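Local atomic coordinates of enoyl-acyl carrier protein reductase (Uncultured bacterium, PDB entry 6KIA), a protein that probably catalyses the NADH-dependent reduction of the enoyl-acyl carrier protein double bond that completes each round of bacterial fatty acid elongation. Residues Ile178-Arg182 against Ala373-Gly378; Phe307-Lys311 against Leu342-Asp347; Gly319-Glu323 against Leu433-His437; Cys329-Leu333 against Ala392-Leu398; Thr406-Met410 against Leu424-Ile429. All blocks are in the same frame, centred on the assembly; numbering follows the deposited sequence.

Contact 1 of 5, residues Ile178-Arg182 against Ala373-Gly378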
# COMPACT_ATOMS: atom_id res chain seq x y z
N ILE A 178 -15.32 12.65 -5.90
CA ILE A 178 -15.43 11.19 -5.96
C ILE A 178 -15.26 10.54 -4.58
O ILE A 178 -15.99 9.60 -4.23
CB ILE A 178 -14.40 10.59 -6.92
CG1 ILE A 178 -14.73 11.00 -8.35
CG2 ILE A 178 -14.40 9.06 -6.82
CD1 ILE A 178 -13.69 10.60 -9.34
N TYR A 179 -14.34 11.07 -3.79
CA TYR A 179 -13.99 10.41 -2.54
C TYR A 179 -14.77 10.97 -1.36
O TYR A 179 -15.00 10.24 -0.38
CB TYR A 179 -12.48 10.55 -2.27
CG TYR A 179 -11.63 9.83 -3.29
CD1 TYR A 179 -11.96 8.55 -3.73
CD2 TYR A 179 -10.49 10.43 -3.82
CE1 TYR A 179 -11.19 7.89 -4.67
CE2 TYR A 179 -9.71 9.77 -4.77
CZ TYR A 179 -10.07 8.50 -5.18
OH TYR A 179 -9.31 7.84 -6.12
N LYS A 180 -15.23 12.23 -1.46
CA LYS A 180 -15.92 12.87 -0.33
C LYS A 180 -17.33 13.40 -0.64
O LYS A 180 -18.04 13.83 0.28
CB LYS A 180 -15.09 14.04 0.21
CG LYS A 180 -13.66 13.69 0.58
CD LYS A 180 -12.88 14.95 0.98
CE LYS A 180 -11.56 14.61 1.68
NZ LYS A 180 -10.64 13.78 0.83
N GLY A 181 -17.75 13.34 -1.90
CA GLY A 181 -18.99 13.99 -2.31
C GLY A 181 -20.26 13.25 -1.95
O GLY A 181 -20.37 12.04 -2.15
N ARG A 182 -21.21 13.99 -1.39
CA ARG A 182 -22.53 13.48 -1.07
C ARG A 182 -23.60 14.35 -1.72
O ARG A 182 -23.35 15.50 -2.07
CB ARG A 182 -22.73 13.48 0.44
CG ARG A 182 -22.08 12.32 1.14
CD ARG A 182 -22.50 12.32 2.60
NE ARG A 182 -21.83 13.39 3.32
CZ ARG A 182 -21.97 13.64 4.62
NH1 ARG A 182 -21.30 14.64 5.18
NH2 ARG A 182 -22.78 12.88 5.36
N ALA A 373 -21.92 6.59 -0.60
CA ALA A 373 -21.32 7.85 -0.17
C ALA A 373 -21.97 8.40 1.08
O ALA A 373 -21.29 8.82 2.02
CB ALA A 373 -21.38 8.89 -1.29
N ASP A 374 -23.30 8.38 1.11
CA ASP A 374 -24.00 8.93 2.25
C ASP A 374 -23.67 8.15 3.51
O ASP A 374 -23.33 8.74 4.54
CB ASP A 374 -25.51 8.93 2.02
CG ASP A 374 -25.99 10.19 1.31
OD1 ASP A 374 -25.91 11.29 1.90
OD2 ASP A 374 -26.46 10.08 0.16
N ILE A 375 -23.78 6.82 3.44
CA ILE A 375 -23.58 6.05 4.66
C ILE A 375 -22.09 5.99 5.09
O ILE A 375 -21.78 6.03 6.29
CB ILE A 375 -24.16 4.62 4.53
CG1 ILE A 375 -24.22 3.93 5.89
CG2 ILE A 375 -23.42 3.79 3.49
CD1 ILE A 375 -24.83 2.55 5.84
N MET A 376 -21.19 5.90 4.12
CA MET A 376 -19.75 5.77 4.44
C MET A 376 -19.19 7.10 4.94
O MET A 376 -18.53 7.16 5.98
CB MET A 376 -18.95 5.29 3.23
CG MET A 376 -17.47 5.18 3.54
SD MET A 376 -16.51 4.47 2.18
CE MET A 376 -16.65 5.80 0.98
N ILE A 377 -19.44 8.17 4.21
CA ILE A 377 -18.91 9.46 4.63
C ILE A 377 -19.62 9.95 5.89
O ILE A 377 -18.98 10.52 6.79
CB ILE A 377 -19.05 10.50 3.51
CG1 ILE A 377 -18.38 9.99 2.24
CG2 ILE A 377 -18.54 11.87 3.96
CD1 ILE A 377 -16.88 10.04 2.27
N GLY A 378 -20.93 9.71 5.98
CA GLY A 378 -21.69 10.07 7.17
C GLY A 378 -21.15 9.36 8.40
O GLY A 378 -20.91 9.99 9.45
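Ile377, with both chi angles in the m well, points its CD1 at the end of the other helix, where it lies 3.3 Å from Tyr179 O and 4.0 Å from Lys180 CA. The side chains of Tyr179 and Lys180 start away from helix 370-385, and Tyr179 OH is bonded to Thr261 OG1. Gly181, the first residue to leave the helix, has its O 3.4 Å from Ala373 CB, and the small methyl of alanine suits so close an approach. Arg182 then stretches along helix 370-385 in an m, t, m rotamer. Its CG comes within 3.7 Å of Ala373 O and its CD within 3.6 Å of Asp374 OD1, while Ile377 CG2, 3.7 Å from NE, covers one face of the guanidinium. At the tip, Arg182 NH2 lies 3.5 Å from Gly378 CA. No hydrogen bond crosses; Asp381 offers Arg182 a weak, long ion pair. A helix C-terminus and the extended residues that follow it thus dock on another helix's flank, joining helices 169-180 and 370-385 of this Rossmann-clan protein.

Contact 2 of 5, residues Phe307-Lys311 against Leu342-Asp347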
# COMPACT_ATOMS: atom_id res chain seq x y z
N PHE A 307 -11.72 -0.51 12.56
CA PHE A 307 -12.17 -0.57 13.97
C PHE A 307 -12.43 -1.97 14.54
O PHE A 307 -12.09 -2.23 15.71
CB PHE A 307 -13.43 0.30 14.14
CG PHE A 307 -13.19 1.75 13.88
CD1 PHE A 307 -12.47 2.53 14.78
CD2 PHE A 307 -13.70 2.35 12.74
CE1 PHE A 307 -12.25 3.89 14.54
CE2 PHE A 307 -13.50 3.71 12.49
CZ PHE A 307 -12.79 4.49 13.38
N PRO A 308 -13.02 -2.89 13.74
CA PRO A 308 -13.25 -4.23 14.30
C PRO A 308 -11.97 -5.00 14.66
O PRO A 308 -12.08 -6.06 15.27
CB PRO A 308 -14.04 -4.94 13.19
CG PRO A 308 -14.69 -3.84 12.42
CD PRO A 308 -13.69 -2.73 12.42
N LEU A 309 -10.79 -4.48 14.31
CA LEU A 309 -9.54 -5.10 14.81
C LEU A 309 -9.57 -5.17 16.33
O LEU A 309 -9.03 -6.10 16.93
CB LEU A 309 -8.30 -4.32 14.31
CG LEU A 309 -6.95 -4.87 14.78
CD1 LEU A 309 -6.70 -6.25 14.14
CD2 LEU A 309 -5.80 -3.89 14.46
N LEU A 310 -10.24 -4.19 16.97
CA LEU A 310 -10.37 -4.23 18.43
C LEU A 310 -11.03 -5.54 18.92
O LEU A 310 -10.59 -6.17 19.89
CB LEU A 310 -11.16 -3.03 18.94
CG LEU A 310 -10.38 -1.72 19.01
CD1 LEU A 310 -11.28 -0.50 19.09
CD2 LEU A 310 -9.38 -1.75 20.17
N LYS A 311 -12.08 -5.95 18.21
CA LYS A 311 -12.79 -7.16 18.60
C LYS A 311 -11.91 -8.38 18.33
O LYS A 311 -11.89 -9.32 19.12
CB LYS A 311 -14.11 -7.24 17.83
CG LYS A 311 -15.10 -6.20 18.27
CD LYS A 311 -16.44 -6.39 17.60
CE LYS A 311 -17.47 -5.42 18.13
NZ LYS A 311 -17.74 -5.65 19.58
N LEU A 342 -19.09 3.23 19.49
CA LEU A 342 -18.33 3.34 18.24
C LEU A 342 -18.38 1.99 17.52
O LEU A 342 -18.76 1.89 16.33
CB LEU A 342 -16.88 3.76 18.53
CG LEU A 342 -15.98 4.15 17.33
CD1 LEU A 342 -14.80 5.01 17.80
CD2 LEU A 342 -15.48 2.94 16.56
N LEU A 343 -17.99 0.94 18.23
CA LEU A 343 -17.93 -0.36 17.61
C LEU A 343 -19.30 -0.86 17.16
O LEU A 343 -19.40 -1.56 16.14
CB LEU A 343 -17.29 -1.36 18.56
CG LEU A 343 -15.78 -1.16 18.75
CD1 LEU A 343 -15.26 -2.08 19.84
CD2 LEU A 343 -15.02 -1.43 17.43
N GLN A 344 -20.34 -0.51 17.91
CA GLN A 344 -21.69 -0.91 17.54
C GLN A 344 -22.13 -0.18 16.27
O GLN A 344 -22.82 -0.73 15.41
CB GLN A 344 -22.66 -0.65 18.70
CG GLN A 344 -24.08 -1.13 18.42
CD GLN A 344 -24.14 -2.64 18.21
OE1 GLN A 344 -23.66 -3.41 19.05
NE2 GLN A 344 -24.70 -3.06 17.08
N LYS A 345 -21.68 1.06 16.11
CA LYS A 345 -22.03 1.79 14.91
C LYS A 345 -21.35 1.16 13.69
O LYS A 345 -21.92 1.11 12.58
CB LYS A 345 -21.63 3.26 15.08
CG LYS A 345 -21.79 4.12 13.86
CD LYS A 345 -21.55 5.58 14.24
CE LYS A 345 -22.55 6.05 15.31
NZ LYS A 345 -23.97 6.18 14.86
N ILE A 346 -20.14 0.63 13.90
CA ILE A 346 -19.49 -0.12 12.82
C ILE A 346 -20.18 -1.48 12.54
O ILE A 346 -20.36 -1.88 11.38
CB ILE A 346 -18.00 -0.35 13.13
CG1 ILE A 346 -17.29 0.99 13.26
CG2 ILE A 346 -17.36 -1.25 12.02
CD1 ILE A 346 -17.14 1.75 11.94
N ASP A 347 -20.63 -2.17 13.58
CA ASP A 347 -21.34 -3.43 13.33
C ASP A 347 -22.65 -3.15 12.55
O ASP A 347 -22.99 -3.87 11.60
CB ASP A 347 -21.64 -4.17 14.64
CG ASP A 347 -20.37 -4.75 15.28
OD1 ASP A 347 -19.40 -5.06 14.56
OD2 ASP A 347 -20.37 -4.92 16.52
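Leu343 and Phe307 form the apolar centre of this helix-helix contact, in which residues 307-311, at the N-terminal end of helix 309-315, meet the flank of helix 339-351. Both belong to the run of helices inserted between the neighbouring parallel strands 283-287 and 421-423, in effect an elaborated beta-alpha-beta connection of the Rossmann-type fold. Leu343 CD2 lies 3.5 Å from Phe307 O, 4.0 Å from Phe307 CB and 4.2 Å from Leu310 CD1, so a branched leucine touches backbone and side chains alike. The flat ring of Phe307 gives Leu342 a face to rest on: Leu342 CD2 stands 3.9 Å from the ring centroid, 24° off the normal, a CH-pi contact. One turn farther on, Ile346 extends the apolar strip, its CD1 3.6 Å from Phe307 CD2 and its CG2 3.7 Å from Pro308 CG. Proline suits a place near a helix N-terminus, where the amide it lacks would have no acceptor in the preceding turn, and its rigid ring offers a smooth surface. Ile383 of helix 370-385 touches Phe307, Leu342 and Ile346. Toward solvent, Lys311 is long enough to serve both chemistries: its CE lies 4.1 Å from Leu343 CB, and at the outer edge its NZ stays 4.1 Å from Asp347 OD2, too far for a salt bridge, although Lys311 CE approaches that same OD2 to 3.4 Å.

Contact 3 of 5, residues Gly319-Glu323 against Leu433-His437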
# COMPACT_ATOMS: atom_id res chain seq x y z
N GLY A 319 -5.48 -10.84 26.15
CA GLY A 319 -5.34 -10.80 27.60
C GLY A 319 -5.15 -9.36 28.03
O GLY A 319 -5.80 -8.48 27.48
N ALA A 320 -4.21 -9.13 28.94
CA ALA A 320 -3.99 -7.80 29.48
C ALA A 320 -3.57 -6.75 28.44
O ALA A 320 -4.04 -5.60 28.50
CB ALA A 320 -2.95 -7.87 30.59
N TRP A 321 -2.70 -7.10 27.50
CA TRP A 321 -2.25 -6.09 26.54
C TRP A 321 -3.42 -5.63 25.63
O TRP A 321 -3.57 -4.42 25.35
CB TRP A 321 -1.05 -6.61 25.70
CG TRP A 321 -0.65 -5.64 24.61
CD1 TRP A 321 0.13 -4.54 24.74
CD2 TRP A 321 -1.08 -5.67 23.24
NE1 TRP A 321 0.23 -3.87 23.54
CE2 TRP A 321 -0.50 -4.55 22.60
CE3 TRP A 321 -1.88 -6.54 22.49
CZ2 TRP A 321 -0.70 -4.28 21.24
CZ3 TRP A 321 -2.10 -6.25 21.15
CH2 TRP A 321 -1.51 -5.13 20.54
N ALA A 322 -4.23 -6.58 25.20
CA ALA A 322 -5.38 -6.24 24.34
C ALA A 322 -6.33 -5.32 25.10
O ALA A 322 -6.86 -4.34 24.55
CB ALA A 322 -6.10 -7.49 23.88
N GLU A 323 -6.52 -5.62 26.37
CA GLU A 323 -7.37 -4.81 27.23
C GLU A 323 -6.79 -3.39 27.33
O GLU A 323 -7.53 -2.40 27.29
CB GLU A 323 -7.50 -5.48 28.61
CG GLU A 323 -8.64 -4.94 29.47
CD GLU A 323 -8.82 -5.77 30.74
OE1 GLU A 323 -9.47 -6.84 30.68
OE2 GLU A 323 -8.27 -5.35 31.77
N LEU A 433 -0.15 -10.02 17.20
CA LEU A 433 0.03 -8.94 18.17
C LEU A 433 -0.14 -9.44 19.61
O LEU A 433 0.60 -9.03 20.51
CB LEU A 433 -0.99 -7.83 17.90
CG LEU A 433 -0.72 -6.95 16.66
CD1 LEU A 433 -1.97 -6.17 16.27
CD2 LEU A 433 0.45 -6.03 16.99
N ASN A 434 -1.07 -10.35 19.83
CA ASN A 434 -1.26 -10.87 21.18
C ASN A 434 -0.06 -11.72 21.57
O ASN A 434 0.39 -11.66 22.71
CB ASN A 434 -2.57 -11.63 21.29
CG ASN A 434 -3.76 -10.69 21.44
OD1 ASN A 434 -3.63 -9.57 21.96
ND2 ASN A 434 -4.91 -11.11 20.94
N LEU A 435 0.51 -12.43 20.59
CA LEU A 435 1.65 -13.29 20.88
C LEU A 435 2.91 -12.48 21.21
O LEU A 435 3.60 -12.79 22.19
CB LEU A 435 1.91 -14.22 19.69
CG LEU A 435 3.05 -15.23 19.78
CD1 LEU A 435 2.65 -16.33 20.74
CD2 LEU A 435 3.27 -15.77 18.38
N MET A 436 3.18 -11.44 20.43
CA MET A 436 4.26 -10.49 20.70
C MET A 436 4.21 -9.86 22.06
O MET A 436 5.24 -9.47 22.59
CB MET A 436 4.27 -9.34 19.68
CG MET A 436 4.32 -9.74 18.26
SD MET A 436 4.00 -8.29 17.25
CE MET A 436 5.43 -7.26 17.59
N HIS A 437 3.00 -9.72 22.61
CA HIS A 437 2.84 -8.99 23.86
C HIS A 437 2.43 -9.93 24.99
O HIS A 437 1.86 -9.49 25.99
CB HIS A 437 1.78 -7.89 23.71
CG HIS A 437 2.21 -6.77 22.81
ND1 HIS A 437 2.00 -6.81 21.45
CD2 HIS A 437 2.84 -5.60 23.07
CE1 HIS A 437 2.47 -5.70 20.90
NE2 HIS A 437 3.00 -4.95 21.86
O HOH W 1 -3.31 -9.47 24.72
O HOH W 2 -0.84 -9.39 27.52
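An aromatic stack joins the first turn of helix 320-331 to the end of helix 426-436, at the periphery of the fold near the C-terminus. The five-membered ring of Trp321 and the imidazole of His437 lie face to face, centroids 3.5 Å apart and planes at 9°, with Trp321 NE1 3.2 Å from His437 CD2. The six-membered part of the indole reaches Leu433, its CZ3 3.8 Å from Leu433 CB. His437 is oriented from within its own segment: its ND1 donates to Leu433 O at 2.8 Å. Two waters bind amides at the N-terminal end of helix 320-331, from the N-cap Gly319 onward. Water 1 accepts from Gly319 N (2.9 Å) and Ala322 N (3.1 Å) and donates to Asn434 OD1 (2.8 Å); water 2 links Trp321 N (3.0 Å) to His437 O (3.1 Å). Asn434 ND2 is bonded to Leu313 O and Glu316 O. With no direct hydrogen bond across, the contact relies on flat, partly polar rings and bridging water, a chemistry that tolerates partial exposure to solvent.

Contact 4 of 5, residues Cys329-Leu333 against Ala392-Leu398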
# COMPACT_ATOMS: atom_id res chain seq x y z
N CYS A 329 -7.79 3.30 23.34
CA CYS A 329 -8.74 3.84 22.37
C CYS A 329 -9.88 4.58 23.07
O CYS A 329 -10.38 5.58 22.56
CB CYS A 329 -9.30 2.74 21.48
SG CYS A 329 -8.01 2.08 20.37
N ARG A 330 -10.27 4.09 24.25
CA ARG A 330 -11.29 4.77 25.05
C ARG A 330 -10.83 6.18 25.39
O ARG A 330 -11.62 7.13 25.36
CB ARG A 330 -11.57 4.00 26.35
CG ARG A 330 -12.21 2.65 26.19
CD ARG A 330 -12.54 2.07 27.57
NE ARG A 330 -12.92 0.67 27.49
CZ ARG A 330 -14.13 0.26 27.15
NH1 ARG A 330 -15.09 1.14 26.87
NH2 ARG A 330 -14.40 -1.04 27.12
N GLU A 331 -9.55 6.30 25.75
CA GLU A 331 -9.04 7.58 26.23
C GLU A 331 -9.05 8.72 25.21
O GLU A 331 -9.08 9.88 25.61
CB GLU A 331 -7.62 7.39 26.77
CG GLU A 331 -7.60 6.83 28.19
CD GLU A 331 -6.21 6.45 28.65
OE1 GLU A 331 -5.29 6.40 27.81
OE2 GLU A 331 -6.04 6.20 29.87
N VAL A 332 -9.07 8.44 23.91
CA VAL A 332 -9.08 9.54 22.94
C VAL A 332 -10.51 9.99 22.56
O VAL A 332 -10.67 10.98 21.85
CB VAL A 332 -8.30 9.18 21.64
CG1 VAL A 332 -6.83 8.95 21.96
CG2 VAL A 332 -8.91 7.98 20.94
N LEU A 333 -11.52 9.31 23.08
CA LEU A 333 -12.91 9.70 22.83
C LEU A 333 -13.40 10.71 23.88
O LEU A 333 -13.01 10.63 25.05
CB LEU A 333 -13.82 8.47 22.80
CG LEU A 333 -13.50 7.43 21.72
CD1 LEU A 333 -14.42 6.22 21.82
CD2 LEU A 333 -13.62 8.10 20.34
N ALA A 392 -5.94 13.18 17.30
CA ALA A 392 -5.63 12.00 18.09
C ALA A 392 -6.79 11.02 17.95
O ALA A 392 -7.78 11.08 18.70
CB ALA A 392 -5.37 12.36 19.54
N LEU A 393 -6.66 10.12 16.99
CA LEU A 393 -7.75 9.24 16.59
C LEU A 393 -7.53 7.80 17.01
O LEU A 393 -6.39 7.32 17.08
CB LEU A 393 -7.93 9.28 15.08
CG LEU A 393 -8.20 10.65 14.44
CD1 LEU A 393 -8.07 10.53 12.92
CD2 LEU A 393 -9.57 11.20 14.88
N VAL A 394 -8.64 7.10 17.23
CA VAL A 394 -8.60 5.66 17.42
C VAL A 394 -7.85 4.98 16.25
O VAL A 394 -7.06 4.04 16.45
CB VAL A 394 -10.03 5.10 17.57
CG1 VAL A 394 -10.02 3.59 17.50
CG2 VAL A 394 -10.65 5.55 18.92
N THR A 395 -8.11 5.46 15.03
CA THR A 395 -7.47 4.84 13.88
C THR A 395 -5.96 5.05 13.87
O THR A 395 -5.26 4.29 13.22
CB THR A 395 -8.05 5.35 12.54
OG1 THR A 395 -7.91 6.77 12.46
CG2 THR A 395 -9.52 4.94 12.42
N ASP A 396 -5.47 6.10 14.52
CA ASP A 396 -4.01 6.29 14.65
C ASP A 396 -3.42 5.11 15.45
O ASP A 396 -2.42 4.46 15.05
CB ASP A 396 -3.64 7.61 15.35
CG ASP A 396 -4.09 8.85 14.60
OD1 ASP A 396 -4.30 8.79 13.36
OD2 ASP A 396 -4.21 9.92 15.25
N VAL A 397 -4.03 4.84 16.61
CA VAL A 397 -3.60 3.74 17.46
C VAL A 397 -3.66 2.42 16.67
O VAL A 397 -2.69 1.64 16.64
CB VAL A 397 -4.48 3.63 18.75
CG1 VAL A 397 -4.04 2.47 19.58
CG2 VAL A 397 -4.38 4.93 19.55
N LEU A 398 -4.79 2.18 16.01
CA LEU A 398 -4.98 0.89 15.36
C LEU A 398 -4.11 0.71 14.10
O LEU A 398 -3.60 -0.40 13.86
CB LEU A 398 -6.46 0.68 15.00
CG LEU A 398 -7.44 0.62 16.19
CD1 LEU A 398 -8.86 0.42 15.66
CD2 LEU A 398 -7.03 -0.50 17.15
O HOH W 3 -8.89 12.59 20.66
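Cys329 lays its sulfur over the first turn of helix 394-413, with SG 3.8 Å from Val394 CG1, 4.1 Å from Val397 CG1 and 4.2 Å from Leu398 CD2. The motif is a helix end against a helix start: the last turn of helix 320-331 and its exit meet the N-terminus of helix 394-413, within the helical insertion of this Rossmann-type enzyme. A thiol is compact and weakly polar, which suits a buried position where the backbones come close, the CA atoms of Cys329 and Val394 being 5.3 Å apart. Val394, the first helical residue, serves three partners: its CG2 lies 3.7 Å from Cys329 O, 3.6 Å from Val332 CG2 and 4.2 Å from Leu333 CD2. Beta-branched valines pack tightly here because their methyls start right beside the backbone. Val332 also leans on the approach to the helix, its CB 3.5 Å from Ala392 O. The N-cap residue, Leu393, has no polar side chain, but Asp396 OD2 accepts from Leu393 N at 3.0 Å, which is one half of a capping box, and His387 NE2 bonds Val394 N. No direct hydrogen bond crosses between the segments. At the more open edge one water sits 2.7 Å from Val332 O and 2.7 Å from Ala392 O, although further acceptors nearby compete for its two protons.

Contact 5 of 5, residues Thr406-Met410 against Leu424-Ile429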
# COMPACT_ATOMS: atom_id res chain seq x y z
N THR A 406 1.93 -6.67 11.01
CA THR A 406 2.21 -7.15 9.66
C THR A 406 3.71 -7.29 9.45
O THR A 406 4.14 -8.11 8.63
CB THR A 406 1.61 -6.24 8.55
OG1 THR A 406 2.15 -4.91 8.63
CG2 THR A 406 0.08 -6.20 8.67
N GLY A 407 4.51 -6.50 10.17
CA GLY A 407 5.97 -6.57 10.08
C GLY A 407 6.54 -7.97 10.19
O GLY A 407 7.12 -8.50 9.26
N PRO A 408 6.39 -8.58 11.37
CA PRO A 408 6.91 -9.93 11.60
C PRO A 408 6.18 -10.96 10.76
O PRO A 408 6.80 -11.93 10.34
CB PRO A 408 6.70 -10.15 13.10
CG PRO A 408 5.75 -9.09 13.52
CD PRO A 408 5.96 -7.94 12.62
N LEU A 409 4.89 -10.77 10.52
CA LEU A 409 4.19 -11.70 9.64
C LEU A 409 4.87 -11.77 8.26
O LEU A 409 5.16 -12.86 7.79
CB LEU A 409 2.72 -11.29 9.47
CG LEU A 409 1.83 -11.62 10.68
CD1 LEU A 409 0.42 -11.05 10.49
CD2 LEU A 409 1.78 -13.12 10.95
N MET A 410 5.10 -10.63 7.62
CA MET A 410 5.70 -10.64 6.29
C MET A 410 7.16 -11.08 6.38
O MET A 410 7.62 -11.89 5.55
CB MET A 410 5.58 -9.27 5.64
CG MET A 410 4.12 -8.90 5.36
SD MET A 410 3.95 -7.22 4.74
CE MET A 410 4.88 -7.27 3.19
N LEU A 424 -3.26 -11.05 4.72
CA LEU A 424 -3.06 -10.87 6.15
C LEU A 424 -4.29 -10.13 6.67
O LEU A 424 -4.37 -8.91 6.53
CB LEU A 424 -1.79 -10.06 6.43
CG LEU A 424 -0.51 -10.62 5.76
CD1 LEU A 424 0.68 -9.76 6.14
CD2 LEU A 424 -0.29 -12.06 6.23
N SER A 425 -5.28 -10.85 7.19
CA SER A 425 -6.49 -10.19 7.68
C SER A 425 -6.43 -9.97 9.20
O SER A 425 -5.40 -10.26 9.81
CB SER A 425 -7.73 -11.00 7.27
OG SER A 425 -7.88 -10.92 5.86
N HIS A 426 -7.51 -9.46 9.81
CA HIS A 426 -7.46 -9.10 11.21
C HIS A 426 -7.19 -10.28 12.12
O HIS A 426 -6.65 -10.09 13.21
CB HIS A 426 -8.78 -8.45 11.67
CG HIS A 426 -8.95 -7.06 11.16
ND1 HIS A 426 -9.98 -6.23 11.57
CD2 HIS A 426 -8.23 -6.34 10.27
CE1 HIS A 426 -9.89 -5.08 10.95
NE2 HIS A 426 -8.83 -5.10 10.15
N ASP A 427 -7.58 -11.48 11.69
CA ASP A 427 -7.41 -12.65 12.54
C ASP A 427 -5.93 -12.94 12.80
O ASP A 427 -5.48 -12.97 13.96
CB ASP A 427 -8.12 -13.89 11.94
CG ASP A 427 -7.61 -14.30 10.57
OD1 ASP A 427 -7.23 -13.45 9.73
OD2 ASP A 427 -7.57 -15.53 10.33
N VAL A 428 -5.15 -13.08 11.74
CA VAL A 428 -3.75 -13.46 11.92
C VAL A 428 -2.93 -12.29 12.47
O VAL A 428 -1.98 -12.48 13.23
CB VAL A 428 -3.16 -13.99 10.61
CG1 VAL A 428 -3.00 -12.86 9.56
CG2 VAL A 428 -1.83 -14.72 10.88
N ILE A 429 -3.33 -11.06 12.17
CA ILE A 429 -2.64 -9.92 12.73
C ILE A 429 -2.90 -9.80 14.25
O ILE A 429 -2.00 -9.52 15.03
CB ILE A 429 -3.05 -8.63 11.99
CG1 ILE A 429 -2.41 -8.60 10.62
CG2 ILE A 429 -2.72 -7.37 12.80
CD1 ILE A 429 -3.13 -7.69 9.67
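Two leucines interlock helix 394-413 with the residues leading into helix 426-436 and with its first turn. Leu424 is a bump that enters a shallow three-sided hollow on helix 394-413: its CD1 lies 3.6 Å from Met410 CG, 4.2 Å from Leu409 CB and 4.4 Å from Thr406 CB, residues spaced three and four apart and so on one helical face. Leu409 returns the favour, reaching toward helix 426-436, where its CD1 meets Ile429 CG1 at 3.7 Å and its CD2 meets Val428 CG2 at 3.9 Å; its CD1 is also 3.9 Å from Val428 O. Leucine suits both bumps, since its branch lies one carbon beyond CB and can fill a hollow on the other side. Ile429 adds a smaller fit, with its CD1 3.7 Å from Thr406 CG2. Threonine can present that methyl to the apolar joint because its OG1 is bonded to Val402 O in its own helix. The Met410 side chain is about 8 Å from the bound NADH (nearest atoms). The neighbours give the contact its place: Leu424, at the C-terminal end of strand 421-423, shares backbone hydrogen bonding with Asn287, and Tyr286 of the parallel strand 283-287 touches both Leu424 and Met410. The joint thus lies against the edge of the main sheet, between the helix that precedes strand 421-423 and the one that follows it.

In the fold
Contacts 2 and 5 are buried and chiefly apolar, whereas contacts 1, 3 and 4 are only partly buried and bring in an arginine flank, a ring stack with waters, and a mostly apolar seam with one water at its edge. Contacts 3 and 4 share helix 320-331, contacts 4 and 5 share helix 394-413, and contacts 3 and 5 share helix 426-436, so three helices are joined pairwise. Contact 2 touches contact 4 through Phe307, packed on Val394 and Thr395, and through Leu310 on Leu398. Contact 5 lies nearest the middle, its centre about 14 Å from that of the chain. Contact 1 touches none of the others; it ties helix 370-385 to helix 169-180, much earlier in the chain.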